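Local coordinates for protein N-acetyltransferase (PDB 4LUA) that probably transfers an acetyl group from acetyl-coenzyme A to an amine substrate that is not identified, as a member of the GNAT acetyltransferase family, at residues Ile7-Asn12 / Lys54-Gly59; Thr69-Gln74 / Ile86-Val91. All coordinates share one frame; numbering follows the deposited sequence.

Interaction 1 of 2, residues Ile7-Asn12 / Lys54-Gly59; sequences IKTLTN and KCIVFG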
ATOM      1  N   ILE A   7      12.037   8.338  -3.694  1.00 17.12           N
ATOM      2  CA  ILE A   7      10.719   7.804  -4.027  1.00 16.97           C
ATOM      3  C   ILE A   7      10.449   8.176  -5.487  1.00 18.82           C
ATOM      4  O   ILE A   7      10.524   9.357  -5.875  1.00 17.74           O
ATOM      5  CB  ILE A   7       9.658   8.385  -3.087  1.00 16.75           C
ATOM      6  CG1 ILE A   7       9.971   7.921  -1.637  1.00 16.65           C
ATOM      7  CG2 ILE A   7       8.254   7.927  -3.566  1.00 16.93           C
ATOM      8  CD1 ILE A   7       9.003   8.532  -0.573  1.00 17.71           C
ATOM      9  N   LYS A   8      10.209   7.138  -6.306  1.00 17.75           N
ATOM     10  CA  LYS A   8      10.029   7.283  -7.747  1.00 18.54           C
ATOM     11  C   LYS A   8       8.654   6.811  -8.148  1.00 21.04           C
ATOM     12  O   LYS A   8       8.048   5.948  -7.491  1.00 19.68           O
ATOM     13  CB  LYS A   8      11.061   6.442  -8.530  1.00 19.17           C
ATOM     14  CG  LYS A   8      12.561   6.775  -8.268  1.00 19.29           C
ATOM     15  CD  LYS A   8      13.545   5.962  -9.197  1.00 20.36           C
ATOM     16  CE  LYS A   8      14.969   5.782  -8.576  1.00 27.74           C
ATOM     17  NZ  LYS A   8      16.074   5.184  -9.449  1.00 28.98           N
ATOM     18  N   THR A   9       8.139   7.385  -9.218  1.00 20.47           N
ATOM     19  CA  THR A   9       6.920   6.849  -9.792  1.00 20.44           C
ATOM     20  C   THR A   9       7.371   5.699 -10.670  1.00 24.38           C
ATOM     21  O   THR A   9       8.304   5.827 -11.490  1.00 27.45           O
ATOM     22  CB  THR A   9       6.140   7.903 -10.611  1.00 27.13           C
ATOM     23  OG1 THR A   9       5.633   8.926  -9.731  1.00 27.87           O
ATOM     24  CG2 THR A   9       4.939   7.259 -11.262  1.00 28.37           C
ATOM     25  N   LEU A  10       6.689   4.571 -10.554  1.00 21.31           N
ATOM     26  CA  LEU A  10       7.037   3.382 -11.331  1.00 22.57           C
ATOM     27  C   LEU A  10       6.151   3.349 -12.546  1.00 24.43           C
ATOM     28  O   LEU A  10       5.003   3.809 -12.513  1.00 26.33           O
ATOM     29  CB  LEU A  10       6.819   2.107 -10.506  1.00 21.92           C
ATOM     30  CG  LEU A  10       7.569   2.090  -9.167  1.00 22.94           C
ATOM     31  CD1 LEU A  10       7.411   0.665  -8.567  1.00 23.62           C
ATOM     32  CD2 LEU A  10       9.079   2.447  -9.430  1.00 24.93           C
ATOM     33  N   THR A  11       6.686   2.828 -13.630  1.00 24.90           N
ATOM     34  CA  THR A  11       5.924   2.627 -14.868  1.00 26.75           C
ATOM     35  C   THR A  11       6.099   1.182 -15.365  1.00 28.42           C
ATOM     36  O   THR A  11       6.677   0.343 -14.663  1.00 27.13           O
ATOM     37  CB  THR A  11       6.369   3.601 -15.966  1.00 30.49           C
ATOM     38  OG1 THR A  11       7.631   3.169 -16.510  1.00 37.15           O
ATOM     39  CG2 THR A  11       6.491   5.029 -15.409  1.00 39.99           C
ATOM     40  N   ASN A  12       5.619   0.903 -16.580  1.00 30.15           N
ATOM     41  CA  ASN A  12       5.743  -0.428 -17.176  1.00 31.62           C
ATOM     42  C   ASN A  12       7.176  -0.913 -17.260  1.00 34.71           C
ATOM     43  O   ASN A  12       7.478  -2.144 -17.187  1.00 33.73           O
ATOM     44  CB  ASN A  12       5.245  -0.377 -18.611  1.00 34.85           C
ATOM     45  CG  ASN A  12       3.767  -0.095 -18.700  1.00 50.64           C
ATOM     46  OD1 ASN A  12       2.946  -0.984 -18.437  1.00 59.79           O
ATOM     47  ND2 ASN A  12       3.412   1.136 -19.086  1.00 49.74           N
ATOM     48  N   LYS A  54      -7.282   4.635 -13.045  1.00 44.57           N
ATOM     49  CA  LYS A  54      -6.278   5.418 -12.317  1.00 48.40           C
ATOM     50  C   LYS A  54      -5.675   4.687 -11.093  1.00 44.65           C
ATOM     51  O   LYS A  54      -6.313   4.376 -10.067  1.00 41.98           O
ATOM     52  CB  LYS A  54      -6.764   6.833 -11.955  1.00 42.99           C
ATOM     53  CG  LYS A  54      -5.652   7.855 -11.571  1.00 39.68           C
ATOM     54  CD  LYS A  54      -4.969   8.515 -12.805  1.00 62.13           C
ATOM     55  CE  LYS A  54      -3.488   8.085 -12.984  1.00 60.98           C
ATOM     56  NZ  LYS A  54      -2.481   9.200 -12.826  1.00 60.16           N
ATOM     57  N   CYS A  55      -4.390   4.432 -11.242  1.00 35.47           N
ATOM     58  CA  CYS A  55      -3.591   3.784 -10.231  1.00 29.04           C
ATOM     59  C   CYS A  55      -2.217   4.332 -10.453  1.00 28.48           C
ATOM     60  O   CYS A  55      -1.666   4.183 -11.568  1.00 31.73           O
ATOM     61  CB  CYS A  55      -3.521   2.291 -10.526  1.00 30.97           C
ATOM     62  SG  CYS A  55      -2.778   1.343  -9.236  1.00 40.03           S
ATOM     63  N   ILE A  56      -1.648   4.949  -9.447  1.00 24.12           N
ATOM     64  CA  ILE A  56      -0.274   5.392  -9.531  1.00 24.77           C
ATOM     65  C   ILE A  56       0.531   4.554  -8.542  1.00 21.74           C
ATOM     66  O   ILE A  56       0.115   4.322  -7.402  1.00 20.69           O
ATOM     67  CB  ILE A  56      -0.115   6.902  -9.246  1.00 28.25           C
ATOM     68  CG1 ILE A  56       1.354   7.298  -9.415  1.00 27.00           C
ATOM     69  CG2 ILE A  56      -0.474   7.255  -7.833  1.00 30.58           C
ATOM     70  CD1 ILE A  56       1.586   8.786  -9.472  1.00 35.10           C
ATOM     71  N   VAL A  57       1.677   4.069  -8.986  1.00 22.25           N
ATOM     72  CA  VAL A  57       2.527   3.183  -8.178  1.00 20.86           C
ATOM     73  C   VAL A  57       3.841   3.833  -7.827  1.00 19.94           C
ATOM     74  O   VAL A  57       4.522   4.413  -8.686  1.00 21.29           O
ATOM     75  CB  VAL A  57       2.796   1.865  -8.979  1.00 22.57           C
ATOM     76  CG1 VAL A  57       3.653   0.891  -8.125  1.00 23.20           C
ATOM     77  CG2 VAL A  57       1.467   1.225  -9.426  1.00 23.83           C
ATOM     78  N   PHE A  58       4.216   3.758  -6.541  1.00 17.77           N
ATOM     79  CA  PHE A  58       5.454   4.392  -6.099  1.00 16.87           C
ATOM     80  C   PHE A  58       6.443   3.351  -5.633  1.00 16.36           C
ATOM     81  O   PHE A  58       6.014   2.333  -4.987  1.00 18.67           O
ATOM     82  CB  PHE A  58       5.109   5.300  -4.896  1.00 15.44           C
ATOM     83  CG  PHE A  58       4.050   6.333  -5.231  1.00 15.36           C
ATOM     84  CD1 PHE A  58       4.390   7.344  -6.123  1.00 17.08           C
ATOM     85  CD2 PHE A  58       2.761   6.314  -4.649  1.00 16.20           C
ATOM     86  CE1 PHE A  58       3.436   8.317  -6.485  1.00 17.47           C
ATOM     87  CE2 PHE A  58       1.803   7.305  -4.984  1.00 15.98           C
ATOM     88  CZ  PHE A  58       2.139   8.288  -5.892  1.00 17.37           C
ATOM     89  N   GLY A  59       7.732   3.628  -5.870  1.00 17.32           N
ATOM     90  CA  GLY A  59       8.773   2.724  -5.360  1.00 18.89           C
ATOM     91  C   GLY A  59       9.825   3.478  -4.576  1.00 19.39           C
ATOM     92  O   GLY A  59      10.173   4.581  -4.940  1.00 20.25           O
TER
HETATM   93  O   HOH W   1       2.568   4.620 -11.767  1.00 21.17           O
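K8 and G59 exchange two backbone hydrogen bonds, K8 N to G59 O at 2.9 Å and G59 N to K8 O at 2.8 Å, which identifies them as a hydrogen-bonded pair of antiparallel strands. K8 O also receives a CA-H...O contact from F58 CA. L10 N continues the pairing to V57 O over 2.9 Å with an almost straight N-H...O angle of 178°. In the other direction a water links the two residues, donating to L10 O and accepting from V57 N.

Between these links T9 and F58 form a non-hydrogen-bonded pair. With T9 OG1 anti to the carbonyl carbon (chi1 -67°), the hydroxyl meets the edge of the F58 ring near its plane, 4.0 Å from CE1. The T9 methyl CG2 lies at the same separation, 4.0 Å, from I56 CG1, the two side chains crossing at about a right angle. On the other face L10 CD1 packs 3.8 Å from V57 CG1, while L10 CG reaches to 3.6 Å from G59 N, covering backbone where the glycine has no side chain of its own.

Both faces are roofed by helices. F58 meets F105 and Y109 of helix 96-112 edge-to-face, and I7 and I56 rest on that helix too. L10 and V57 instead touch Y18 of helix 15-25 and residues of helix 41-48. Strand 6-9 is an outermost strand of the four-stranded sheet; strand 55-62 lies between it and strand 65-75, to which it is bonded through the backbones of I56 with L72 and F58 with A70.

Interaction 2 of 2, residues Thr69-Gln74 / Ile86-Val91; sequences TAALEQ and IKYNFV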
ATOM      1  N   THR A  69       7.261  -0.610  -1.935  1.00 13.82           N
ATOM      2  CA  THR A  69       6.309  -0.027  -2.885  1.00 15.69           C
ATOM      3  C   THR A  69       4.945   0.128  -2.232  1.00 13.77           C
ATOM      4  O   THR A  69       4.632  -0.597  -1.275  1.00 13.62           O
ATOM      5  CB  THR A  69       6.157  -0.938  -4.147  1.00 13.79           C
ATOM      6  OG1 THR A  69       5.349  -0.273  -5.142  1.00 13.61           O
ATOM      7  CG2 THR A  69       5.602  -2.372  -3.878  1.00 16.18           C
ATOM      8  N   ALA A  70       4.159   1.091  -2.763  1.00 13.85           N
ATOM      9  CA  ALA A  70       2.710   1.101  -2.483  1.00 12.81           C
ATOM     10  C   ALA A  70       2.055   1.783  -3.669  1.00 14.44           C
ATOM     11  O   ALA A  70       2.719   2.531  -4.386  1.00 15.56           O
ATOM     12  CB  ALA A  70       2.419   1.836  -1.135  1.00 12.61           C
ATOM     13  N   ALA A  71       0.759   1.503  -3.857  1.00 14.59           N
ATOM     14  CA  ALA A  71      -0.020   2.061  -4.963  1.00 16.01           C
ATOM     15  C   ALA A  71      -1.228   2.851  -4.380  1.00 15.52           C
ATOM     16  O   ALA A  71      -1.767   2.553  -3.303  1.00 16.95           O
ATOM     17  CB  ALA A  71      -0.474   0.921  -5.836  1.00 17.83           C
ATOM     18  N   LEU A  72      -1.599   3.896  -5.110  1.00 15.92           N
ATOM     19  CA  LEU A  72      -2.740   4.685  -4.751  1.00 16.97           C
ATOM     20  C   LEU A  72      -3.703   4.452  -5.914  1.00 19.20           C
ATOM     21  O   LEU A  72      -3.457   4.879  -7.057  1.00 21.37           O
ATOM     22  CB  LEU A  72      -2.274   6.151  -4.638  1.00 18.15           C
ATOM     23  CG  LEU A  72      -3.309   7.169  -4.252  1.00 25.39           C
ATOM     24  CD1 LEU A  72      -3.987   6.763  -2.927  1.00 26.01           C
ATOM     25  CD2 LEU A  72      -2.665   8.579  -4.160  1.00 26.73           C
ATOM     26  N   GLU A  73      -4.826   3.809  -5.600  1.00 18.43           N
ATOM     27  CA  GLU A  73      -5.800   3.436  -6.634  1.00 24.94           C
ATOM     28  C   GLU A  73      -7.018   4.328  -6.454  1.00 29.07           C
ATOM     29  O   GLU A  73      -7.574   4.424  -5.353  1.00 25.03           O
ATOM     30  CB  GLU A  73      -6.171   1.935  -6.519  1.00 23.79           C
ATOM     31  CG  GLU A  73      -7.275   1.535  -7.535  1.00 36.31           C
ATOM     32  CD  GLU A  73      -7.693   0.067  -7.457  1.00 38.10           C
ATOM     33  OE1 GLU A  73      -8.480  -0.379  -8.324  1.00 45.08           O
ATOM     34  OE2 GLU A  73      -7.261  -0.644  -6.520  1.00 40.34           O
ATOM     35  N   GLN A  74      -7.441   5.007  -7.512  1.00 26.30           N
ATOM     36  CA  GLN A  74      -8.686   5.742  -7.442  1.00 30.64           C
ATOM     37  C   GLN A  74      -9.825   4.817  -7.914  1.00 34.91           C
ATOM     38  O   GLN A  74      -9.816   4.337  -9.075  1.00 43.20           O
ATOM     39  CB  GLN A  74      -8.611   6.999  -8.334  1.00 46.20           C
ATOM     40  CG  GLN A  74      -9.281   8.258  -7.751  1.00 61.46           C
ATOM     41  CD  GLN A  74      -8.453   9.539  -7.966  1.00 69.80           C
ATOM     42  OE1 GLN A  74      -7.289   9.485  -8.372  1.00 76.22           O
ATOM     43  NE2 GLN A  74      -9.058  10.690  -7.686  1.00 70.33           N
ATOM     44  N   ILE A  86      -5.095   3.011  -0.537  1.00 14.90           N
ATOM     45  CA  ILE A  86      -3.696   2.554  -0.592  1.00 15.10           C
ATOM     46  C   ILE A  86      -3.735   1.040  -0.660  1.00 14.95           C
ATOM     47  O   ILE A  86      -4.475   0.396   0.102  1.00 16.53           O
ATOM     48  CB  ILE A  86      -2.950   3.026   0.683  1.00 13.42           C
ATOM     49  CG1 ILE A  86      -2.905   4.545   0.724  1.00 14.33           C
ATOM     50  CG2 ILE A  86      -1.512   2.362   0.710  1.00 15.85           C
ATOM     51  CD1 ILE A  86      -2.446   5.089   2.102  1.00 18.39           C
ATOM     52  N   LYS A  87      -2.977   0.496  -1.613  1.00 14.48           N
ATOM     53  CA  LYS A  87      -2.964  -0.943  -1.914  1.00 15.00           C
ATOM     54  C   LYS A  87      -1.546  -1.387  -2.221  1.00 13.19           C
ATOM     55  O   LYS A  87      -0.648  -0.566  -2.513  1.00 15.31           O
ATOM     56  CB  LYS A  87      -3.862  -1.229  -3.183  1.00 18.44           C
ATOM     57  CG  LYS A  87      -5.320  -1.078  -2.790  1.00 26.41           C
ATOM     58  CD  LYS A  87      -6.249  -1.502  -3.896  1.00 42.70           C
ATOM     59  CE  LYS A  87      -6.830  -2.878  -3.656  1.00 50.79           C
ATOM     60  NZ  LYS A  87      -7.426  -3.412  -4.920  1.00 56.58           N
ATOM     61  N   TYR A  88      -1.367  -2.707  -2.244  1.00 14.01           N
ATOM     62  CA  TYR A  88      -0.120  -3.318  -2.771  1.00 14.49           C
ATOM     63  C   TYR A  88       1.111  -2.718  -2.100  1.00 15.80           C
ATOM     64  O   TYR A  88       2.077  -2.317  -2.767  1.00 14.40           O
ATOM     65  CB  TYR A  88      -0.038  -3.165  -4.302  1.00 17.37           C
ATOM     66  CG  TYR A  88      -1.315  -3.662  -4.966  1.00 18.94           C
ATOM     67  CD1 TYR A  88      -1.829  -4.918  -4.680  1.00 22.30           C
ATOM     68  CD2 TYR A  88      -2.010  -2.841  -5.841  1.00 21.12           C
ATOM     69  CE1 TYR A  88      -3.018  -5.357  -5.285  1.00 23.97           C
ATOM     70  CE2 TYR A  88      -3.190  -3.270  -6.433  1.00 21.92           C
ATOM     71  CZ  TYR A  88      -3.681  -4.516  -6.128  1.00 24.92           C
ATOM     72  OH  TYR A  88      -4.859  -4.954  -6.731  1.00 28.79           O
ATOM     73  N   ASN A  89       1.098  -2.718  -0.776  1.00 13.21           N
ATOM     74  CA  ASN A  89       2.204  -2.111   0.006  1.00 12.70           C
ATOM     75  C   ASN A  89       3.106  -3.241   0.450  1.00 13.88           C
ATOM     76  O   ASN A  89       2.764  -4.021   1.362  1.00 13.80           O
ATOM     77  CB  ASN A  89       1.561  -1.376   1.182  1.00 13.86           C
ATOM     78  CG  ASN A  89       2.564  -0.622   2.111  1.00 13.31           C
ATOM     79  OD1 ASN A  89       2.239  -0.391   3.276  1.00 13.33           O
ATOM     80  ND2 ASN A  89       3.781  -0.304   1.632  1.00 13.96           N
ATOM     81  N   PHE A  90       4.246  -3.393  -0.239  1.00 13.48           N
ATOM     82  CA  PHE A  90       5.234  -4.420   0.130  1.00 14.81           C
ATOM     83  C   PHE A  90       6.508  -3.720   0.512  1.00 16.01           C
ATOM     84  O   PHE A  90       7.021  -2.893  -0.260  1.00 15.40           O
ATOM     85  CB  PHE A  90       5.501  -5.340  -1.099  1.00 16.74           C
ATOM     86  CG  PHE A  90       4.295  -6.142  -1.506  1.00 14.75           C
ATOM     87  CD1 PHE A  90       4.065  -7.407  -1.002  1.00 16.67           C
ATOM     88  CD2 PHE A  90       3.401  -5.603  -2.427  1.00 16.33           C
ATOM     89  CE1 PHE A  90       2.922  -8.161  -1.377  1.00 18.73           C
ATOM     90  CE2 PHE A  90       2.265  -6.341  -2.815  1.00 16.00           C
ATOM     91  CZ  PHE A  90       2.028  -7.611  -2.306  1.00 18.00           C
ATOM     92  N   VAL A  91       7.024  -4.030   1.707  1.00 14.50           N
ATOM     93  CA  VAL A  91       8.177  -3.291   2.235  1.00 15.02           C
ATOM     94  C   VAL A  91       9.212  -4.312   2.695  1.00 16.77           C
ATOM     95  O   VAL A  91       8.873  -5.189   3.491  1.00 17.99           O
ATOM     96  CB  VAL A  91       7.766  -2.512   3.486  1.00 18.19           C
ATOM     97  CG1 VAL A  91       8.942  -1.651   3.956  1.00 16.75           C
ATOM     98  CG2 VAL A  91       6.506  -1.732   3.248  1.00 22.94           C
TER
HETATM   99  O   HOH W   2       2.643  -1.221  -5.238  1.00 14.94           O
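T69 O is gripped by three donors of differing quality. N89 ND2 gives a firm bond of 3.0 Å, nearly straight at 170°, with the oxygen in the amide plane of N89; F90 N adds a weak bond, and N89 CA a short CA-H...O contact. N89 CG stands anti to the backbone N (chi1 -178°), and from there ND2 meets T69 O, while OD1 is held by N99 of helix 96-112.

Antiparallel hydrogen-bonded pairs flank this point. T69 N bonds F90 O at 2.8 Å, the return bond being the weak one, and A71 N bonds K87 O at 2.8 Å with K87 N returning to A71 O. Between them A70 alone faces Y88 and N89, a one-residue shift of register that makes a beta bulge, with the extra residue in strand 86-91. Y88 has positive phi and psi, the left-handed region. Y88 O takes a CA-H...O contact from A70 CA at 3.5 Å, and a water donates to it and to T69 OG1, whose stronger partner is F58 O.

Near the bulge K87 CB lies over one face of the Y88 ring, toward its rim, and A71 CB sits 4.1 Å from Y88 CD2 at the ring edge. E73 OE2 offers its syn lone pair to K87 NZ in a salt bridge of 3.2 Å; K87 CD approaches the same oxygen too closely, so the lysine chain's exact course is doubtful.

A bulge in the fourth strand is a hallmark of the GNAT fold, lying at the splay between strands four and five where acetyl-coenzyme A binds. The bulge in strand 83-91 is consistent with this; I86, before it, is backbone-bonded to L119 of strand 117-123.

How the interactions relate
From the N terminus, strand 6-9 is followed by helices 15-25 and 41-48 before the chain returns as strand 55-62; interaction 1 closes this 41-residue excursion. The chain then turns into strand 65-75 and next into strand 83-91, and interaction 2 closes that hairpin across 11 residues. The two closures run in series, neither nested nor crossed. They also touch directly: K54 O lies 2.9 Å from Q74 N, a probable hydrogen bond, and V57 CG1 packs 3.6 Å from T69 OG1. Interaction 1 joins the first two strands of one antiparallel sheet and interaction 2 the last two, and the pairing of strands 55-62 and 65-75 joins the halves.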